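Local coordinates for protein SAM-dependent O-methyltransferase (Leptospira interrogans, PDB 2HNK) that probably transfers methyl groups from S-adenosylmethionine to hydroxyl groups of its substrates, and binds the product S-adenosylhomocysteine in a modified Rossmann fold, at residues C[193-196]-C[197-200]; C[157-160]-C[161-164]; C[12-15]-C[16-20]. All coordinates share one frame; numbering follows the deposited sequence.

Along the chain the three contacts come in the order 3, 2, 1. Contact 3 ends the N-terminal helix 10-18, contact 2 opens helix 160-170 after strand 148-153, and contact 1 opens helix 196-210 beyond strand 175-180. Contacts 1 and 2 have centres 11 Å apart and touch: Gly200 O lies 3.2 Å from Pro161 CD, and the CB atoms of Ser197 and Lys157 pack together. Two helix starts of the Rossmann-like domain thus lie side by side, that of contact 2 beside the cofactor. Contact 3, its centre about 33 Å from both other centres, instead faces the second subunit, so the set samples cofactor site and dimer interface.

Contact 1. Residues C[193-196]-C[197-200]; sequences HQEP and STVG
Val199 N donates to Glu195 O at 2.9 Å, nearly in line with the carbonyl, and Gly200 N follows with a bond to Pro196 O, so the first turn of helix 196-210 closes directly on Glu195, its N-cap residue. The Glu195 side chain runs back along the loop, beside Thr198. CG of Glu195 lies beside its own backbone N (chi1 -51°) and the chain bends again at chi2, which carries the carboxylate to Thr198, three residues on. There Thr198 OG1 donates to Glu195 OE1 at 2.7 Å, meeting the oxygen from above the carboxylate plane, 46° out of it. The other carboxylate oxygen serves the residue two places before: His193 ND1 donates to Glu195 OE2 at 2.6 Å, lying on the syn lone pair and with the oxygen close to the imidazole plane. One carboxylate is therefore gripped at both oxygens, an arrangement that fixes its rotation and would probably favour the charged form. The hydroxyl of Thr198 points to Glu195, while its methyl CG2 turns to the loop and comes 3.9 Å from His193 O. Val199 packs through CG2, 3.3 Å from Glu195 O and 3.8 Å from Gln194 OE1; NE2 of that glutamine is bonded to Leu191 O. Ser197 OG is hydrogen-bonded to Trp184 NE1. Glu195 thus holds the N-cap position, yet its carboxylate bridges two side chains, not a backbone N-H of the first turn. His193 O also holds Arg202 further along helix 196-210, Thr198 rests on Trp184 and Ser187 of the loop that follows strand 175-180, and Pro196 and Ser197 lean on Glu158 and Lys157, just ahead of helix 160-170.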
# COMPACT_ATOMS: atom_id res chain seq x y z
N HIS C 193 -14.30 -19.01 -17.43
CA HIS C 193 -15.13 -17.93 -16.94
C HIS C 193 -15.16 -16.72 -17.89
O HIS C 193 -14.16 -16.03 -18.08
CB HIS C 193 -14.70 -17.55 -15.52
CG HIS C 193 -15.09 -18.58 -14.51
ND1 HIS C 193 -16.35 -18.62 -13.95
CD2 HIS C 193 -14.41 -19.63 -13.99
CE1 HIS C 193 -16.42 -19.64 -13.11
NE2 HIS C 193 -15.26 -20.27 -13.12
N GLN C 194 -16.33 -16.49 -18.47
CA GLN C 194 -16.53 -15.48 -19.51
C GLN C 194 -17.77 -14.63 -19.22
O GLN C 194 -18.42 -14.11 -20.14
CB GLN C 194 -16.63 -16.14 -20.90
CG GLN C 194 -15.36 -16.86 -21.38
CD GLN C 194 -14.23 -15.90 -21.72
OE1 GLN C 194 -14.47 -14.80 -22.21
NE2 GLN C 194 -12.99 -16.31 -21.45
N GLU C 195 -18.09 -14.51 -17.94
CA GLU C 195 -19.18 -13.64 -17.48
C GLU C 195 -18.79 -12.20 -17.77
O GLU C 195 -17.61 -11.88 -17.78
CB GLU C 195 -19.44 -13.84 -15.98
CG GLU C 195 -19.63 -15.30 -15.53
CD GLU C 195 -18.32 -16.03 -15.22
OE1 GLU C 195 -17.24 -15.48 -15.51
OE2 GLU C 195 -18.37 -17.17 -14.70
N PRO C 196 -19.78 -11.32 -18.04
CA PRO C 196 -19.49 -9.90 -18.31
C PRO C 196 -18.64 -9.19 -17.25
O PRO C 196 -17.84 -8.31 -17.59
CB PRO C 196 -20.89 -9.28 -18.38
CG PRO C 196 -21.76 -10.39 -18.85
CD PRO C 196 -21.22 -11.61 -18.14
N SER C 197 -18.78 -9.58 -15.98
CA SER C 197 -18.02 -8.96 -14.88
C SER C 197 -16.55 -9.39 -14.96
O SER C 197 -15.64 -8.54 -14.93
CB SER C 197 -18.62 -9.33 -13.52
OG SER C 197 -18.68 -10.73 -13.38
N THR C 198 -16.35 -10.70 -15.10
CA THR C 198 -15.03 -11.30 -15.25
C THR C 198 -14.30 -10.74 -16.46
O THR C 198 -13.09 -10.49 -16.38
CB THR C 198 -15.11 -12.83 -15.37
OG1 THR C 198 -16.00 -13.35 -14.38
CG2 THR C 198 -13.72 -13.46 -15.20
N VAL C 199 -15.03 -10.56 -17.56
CA VAL C 199 -14.44 -9.98 -18.77
C VAL C 199 -14.00 -8.53 -18.52
O VAL C 199 -12.87 -8.16 -18.83
CB VAL C 199 -15.38 -10.13 -20.02
CG1 VAL C 199 -14.84 -9.37 -21.24
CG2 VAL C 199 -15.58 -11.62 -20.38
N GLY C 200 -14.89 -7.72 -17.94
CA GLY C 200 -14.58 -6.32 -17.61
C GLY C 200 -13.31 -6.17 -16.78
O GLY C 200 -12.43 -5.39 -17.12

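Contact 2. Residues C[157-160]-C[161-164]; sequences KENY and PNYY. With SAH (S-adenosyl-L-homocysteine), chain O.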
# COMPACT_ATOMS: atom_id res chain seq x y z
N LYS C 157 -18.56 -4.28 -12.30
CA LYS C 157 -17.28 -4.80 -12.77
C LYS C 157 -17.15 -4.79 -14.28
O LYS C 157 -16.06 -4.56 -14.83
CB LYS C 157 -17.04 -6.21 -12.23
CG LYS C 157 -17.35 -6.41 -10.74
CD LYS C 157 -16.53 -5.48 -9.86
CE LYS C 157 -17.00 -5.51 -8.41
NZ LYS C 157 -16.63 -4.27 -7.68
N GLU C 158 -18.26 -5.05 -14.97
CA GLU C 158 -18.26 -5.12 -16.44
C GLU C 158 -17.90 -3.77 -17.05
O GLU C 158 -17.41 -3.71 -18.19
CB GLU C 158 -19.62 -5.59 -16.96
CG GLU C 158 -20.73 -4.59 -16.76
CD GLU C 158 -22.09 -5.17 -17.05
OE1 GLU C 158 -22.24 -6.41 -16.99
OE2 GLU C 158 -23.01 -4.36 -17.32
N ASN C 159 -18.12 -2.70 -16.29
CA ASN C 159 -17.79 -1.34 -16.72
C ASN C 159 -16.42 -0.81 -16.30
O ASN C 159 -16.11 0.36 -16.58
CB ASN C 159 -18.89 -0.36 -16.31
CG ASN C 159 -19.91 -0.14 -17.43
OD1 ASN C 159 -19.58 -0.25 -18.61
ND2 ASN C 159 -21.14 0.18 -17.06
N TYR C 160 -15.59 -1.64 -15.65
CA TYR C 160 -14.25 -1.23 -15.20
C TYR C 160 -13.40 -0.64 -16.34
O TYR C 160 -12.80 0.43 -16.15
CB TYR C 160 -13.50 -2.39 -14.53
CG TYR C 160 -13.66 -2.54 -13.03
CD1 TYR C 160 -14.84 -2.20 -12.37
CD2 TYR C 160 -12.61 -3.07 -12.26
CE1 TYR C 160 -14.98 -2.35 -10.98
CE2 TYR C 160 -12.73 -3.24 -10.87
CZ TYR C 160 -13.91 -2.88 -10.24
OH TYR C 160 -14.03 -3.05 -8.88
N PRO C 161 -13.32 -1.33 -17.51
CA PRO C 161 -12.55 -0.71 -18.61
C PRO C 161 -13.11 0.62 -19.12
O PRO C 161 -12.38 1.39 -19.73
CB PRO C 161 -12.58 -1.78 -19.72
CG PRO C 161 -13.70 -2.69 -19.37
CD PRO C 161 -13.86 -2.64 -17.89
N ASN C 162 -14.38 0.92 -18.85
CA ASN C 162 -14.94 2.22 -19.22
C ASN C 162 -14.71 3.32 -18.18
O ASN C 162 -14.61 4.50 -18.53
CB ASN C 162 -16.43 2.09 -19.54
CG ASN C 162 -16.69 1.10 -20.66
OD1 ASN C 162 -16.01 1.11 -21.68
ND2 ASN C 162 -17.66 0.22 -20.46
N TYR C 163 -14.61 2.93 -16.91
CA TYR C 163 -14.29 3.89 -15.85
C TYR C 163 -12.85 4.38 -15.99
O TYR C 163 -12.55 5.56 -15.77
CB TYR C 163 -14.54 3.28 -14.46
CG TYR C 163 -16.01 3.04 -14.17
CD1 TYR C 163 -16.92 4.10 -14.20
CD2 TYR C 163 -16.49 1.76 -13.87
CE1 TYR C 163 -18.27 3.89 -13.93
CE2 TYR C 163 -17.85 1.54 -13.60
CZ TYR C 163 -18.73 2.62 -13.64
OH TYR C 163 -20.08 2.45 -13.40
N TYR C 164 -11.97 3.46 -16.39
CA TYR C 164 -10.53 3.71 -16.45
C TYR C 164 -10.10 5.03 -17.12
O TYR C 164 -9.45 5.86 -16.48
CB TYR C 164 -9.79 2.50 -17.02
CG TYR C 164 -8.29 2.63 -16.99
CD1 TYR C 164 -7.60 2.64 -15.78
CD2 TYR C 164 -7.56 2.74 -18.18
CE1 TYR C 164 -6.20 2.77 -15.75
CE2 TYR C 164 -6.17 2.87 -18.15
CZ TYR C 164 -5.50 2.89 -16.94
OH TYR C 164 -4.13 3.01 -16.91
N SAH O . -17.30 0.26 -1.46
CA SAH O . -18.40 -0.56 -0.88
CB SAH O . -18.71 -1.75 -1.79
CG SAH O . -19.24 -1.37 -3.17
SD SAH O . -20.40 -2.61 -3.76
C SAH O . -18.15 -1.02 0.57
O SAH O . -19.02 -1.60 1.22
OXT SAH O . -17.07 -0.81 1.13
C5' SAH O . -20.76 -1.77 -5.32
C4' SAH O . -21.77 -0.63 -5.23
O4' SAH O . -21.75 0.09 -6.44
C3' SAH O . -23.20 -1.10 -5.02
O3' SAH O . -23.74 -0.43 -3.90
C2' SAH O . -23.96 -0.70 -6.26
O2' SAH O . -25.23 -0.17 -5.92
C1' SAH O . -23.06 0.36 -6.88
N9 SAH O . -23.14 0.43 -8.36
C8 SAH O . -23.45 -0.57 -9.26
N7 SAH O . -23.42 -0.05 -10.51
C5 SAH O . -23.09 1.26 -10.43
C6 SAH O . -22.93 2.26 -11.39
N6 SAH O . -23.08 2.01 -12.68
N1 SAH O . -22.60 3.55 -10.98
C2 SAH O . -22.43 3.84 -9.64
N3 SAH O . -22.59 2.84 -8.70
C4 SAH O . -22.93 1.58 -9.08
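Asn162 ND2 donates to Asn159 OD1 at 2.7 Å, joining two amides three residues apart at the start of helix 160-170. The acceptor lies in the amide plane of Asn162, only 4° out of it, yet the two amide planes are 62° apart, so the side chains meet at a slant. The backbone oxygen beneath is shared: Asn159 O accepts from Tyr163 N at 3.0 Å, nearly along its C=O axis, and from Asn162 N, which stands above the carbonyl plane. Tyr160 O receives Tyr164 N at 3.2 Å, carrying the helical pattern onward. On the other side of Asn159, ND2 is bonded to Asp156 OD2, a residue that binds S-adenosyl-L-homocysteine. Lys157 NZ donates to Tyr160 OH at 3.1 Å, and that hydroxyl is also bonded to Asp180 O, while the ammonium is hydrogen-bonded to Ala155 O and Asn181 OD1 and forms a salt bridge with Asp154. Farther out, CG of Tyr163 lies beside its backbone N (chi1 -68°), which lays the ring back along the preceding turn, with CE2 3.5 Å from Asn159 CB. Ala121 and Leu122 of helix 121-130 touch the same ring. Tyr163 OH, bonded to Asp156 OD1, comes 3.1 Å from N6 of the adenine. Asp156 is thus held through different carboxylate oxygens by Tyr163, itself a pocket residue, and by Asn159 from the second shell, which would position this cofactor-binding residue beside the adenine end of the pocket.

Contact 3. Residues C[12-15]-C[16-20]; sequences LEEY and IFRNS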
# COMPACT_ATOMS: atom_id res chain seq x y z
N LEU C 12 -4.08 -17.60 11.27
CA LEU C 12 -3.17 -16.53 10.88
C LEU C 12 -3.93 -15.24 10.56
O LEU C 12 -3.44 -14.15 10.83
CB LEU C 12 -2.27 -16.98 9.72
CG LEU C 12 -1.06 -16.15 9.26
CD1 LEU C 12 -0.08 -15.78 10.40
CD2 LEU C 12 -0.32 -16.88 8.15
N GLU C 13 -5.13 -15.39 10.01
CA GLU C 13 -6.01 -14.24 9.73
C GLU C 13 -6.52 -13.58 11.01
O GLU C 13 -6.66 -12.36 11.08
CB GLU C 13 -7.16 -14.63 8.79
CG GLU C 13 -6.68 -14.94 7.36
CD GLU C 13 -7.79 -15.03 6.33
OE1 GLU C 13 -8.91 -15.49 6.67
OE2 GLU C 13 -7.54 -14.66 5.16
N GLU C 14 -6.78 -14.40 12.03
CA GLU C 14 -7.15 -13.91 13.35
C GLU C 14 -5.97 -13.18 14.01
O GLU C 14 -6.16 -12.14 14.65
CB GLU C 14 -7.66 -15.04 14.23
CG GLU C 14 -8.13 -14.60 15.62
CD GLU C 14 -9.31 -13.62 15.62
OE1 GLU C 14 -9.53 -12.96 16.66
OE2 GLU C 14 -10.04 -13.51 14.59
N TYR C 15 -4.76 -13.72 13.84
CA TYR C 15 -3.55 -13.04 14.29
C TYR C 15 -3.41 -11.66 13.62
O TYR C 15 -3.18 -10.66 14.30
CB TYR C 15 -2.30 -13.90 14.04
CG TYR C 15 -1.03 -13.19 14.43
CD1 TYR C 15 -0.46 -13.37 15.70
CD2 TYR C 15 -0.40 -12.30 13.55
CE1 TYR C 15 0.69 -12.71 16.07
CE2 TYR C 15 0.75 -11.64 13.91
CZ TYR C 15 1.29 -11.84 15.17
OH TYR C 15 2.44 -11.19 15.54
N ILE C 16 -3.55 -11.62 12.29
CA ILE C 16 -3.49 -10.37 11.52
C ILE C 16 -4.48 -9.33 12.06
O ILE C 16 -4.10 -8.20 12.39
CB ILE C 16 -3.72 -10.60 10.00
CG1 ILE C 16 -2.57 -11.42 9.40
CG2 ILE C 16 -3.84 -9.27 9.27
CD1 ILE C 16 -2.85 -12.00 8.02
N PHE C 17 -5.75 -9.73 12.17
CA PHE C 17 -6.80 -8.92 12.76
C PHE C 17 -6.39 -8.36 14.13
O PHE C 17 -6.43 -7.15 14.34
CB PHE C 17 -8.10 -9.74 12.87
CG PHE C 17 -9.27 -8.97 13.40
CD1 PHE C 17 -9.98 -8.10 12.57
CD2 PHE C 17 -9.69 -9.11 14.71
CE1 PHE C 17 -11.08 -7.38 13.05
CE2 PHE C 17 -10.78 -8.40 15.21
CZ PHE C 17 -11.48 -7.53 14.37
N ARG C 18 -5.98 -9.24 15.03
CA ARG C 18 -5.65 -8.86 16.40
C ARG C 18 -4.41 -7.97 16.51
O ARG C 18 -4.21 -7.33 17.54
CB ARG C 18 -5.48 -10.10 17.27
CG ARG C 18 -6.78 -10.77 17.64
CD ARG C 18 -6.54 -11.91 18.61
NE ARG C 18 -7.71 -12.78 18.73
CZ ARG C 18 -7.66 -14.10 18.88
NH1 ARG C 18 -6.49 -14.74 18.93
NH2 ARG C 18 -8.79 -14.80 18.96
N ASN C 19 -3.61 -7.93 15.46
CA ASN C 19 -2.37 -7.16 15.44
C ASN C 19 -2.33 -6.00 14.45
O ASN C 19 -1.27 -5.43 14.23
CB ASN C 19 -1.19 -8.09 15.17
CG ASN C 19 -0.84 -8.91 16.37
OD1 ASN C 19 -0.05 -8.48 17.22
ND2 ASN C 19 -1.43 -10.09 16.47
N SER C 20 -3.47 -5.64 13.87
CA SER C 20 -3.50 -4.54 12.91
C SER C 20 -4.79 -3.75 12.91
O SER C 20 -4.81 -2.57 12.54
CB SER C 20 -3.20 -5.03 11.49
OG SER C 20 -4.23 -5.89 11.02
O HOH W 1 2.14 -10.05 17.95
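The C-terminal turn of helix 10-18, at the interface with the second subunit, is closed here by a side chain that replaces part of the fading backbone pattern. Asn19, the first residue to leave helical angles, reaches back to Tyr15: its ND2 donates to Tyr15 O at 2.8 Å with an N-H...O angle of 170°, the oxygen lying exactly in the amide plane, whereas Asn19 N makes only a weak bond to the same oxygen. The amide nitrogen also stands 3.3 Å above the centre of the Tyr15 ring. Regular bonds precede it, such as Phe17 N to Glu13 O at 3.0 Å. On another flank, Glu14 and Arg18 form an i to i+4 salt bridge, OE1 to NE at 2.8 Å. The carboxylate and guanidinium planes are 75° apart. CG of Glu14, anti to the backbone N (chi1 -177°), lies over one guanidinium face, 3.3 Å above its centre, and the bend at chi2 turns OE1 to NE. Across the interface, Tyr15 OH bonds Asn205 of the second subunit, the Glu13 carboxylate receives Lys4 N and Asn5 N of that subunit, and Leu12 and Ile16 pack on its Leu183. One water joins the two ends of the Tyr15-Asn19 pair, accepting from Tyr15 OH at 2.7 Å and donating to Asn19 OD1 at 2.8 Å.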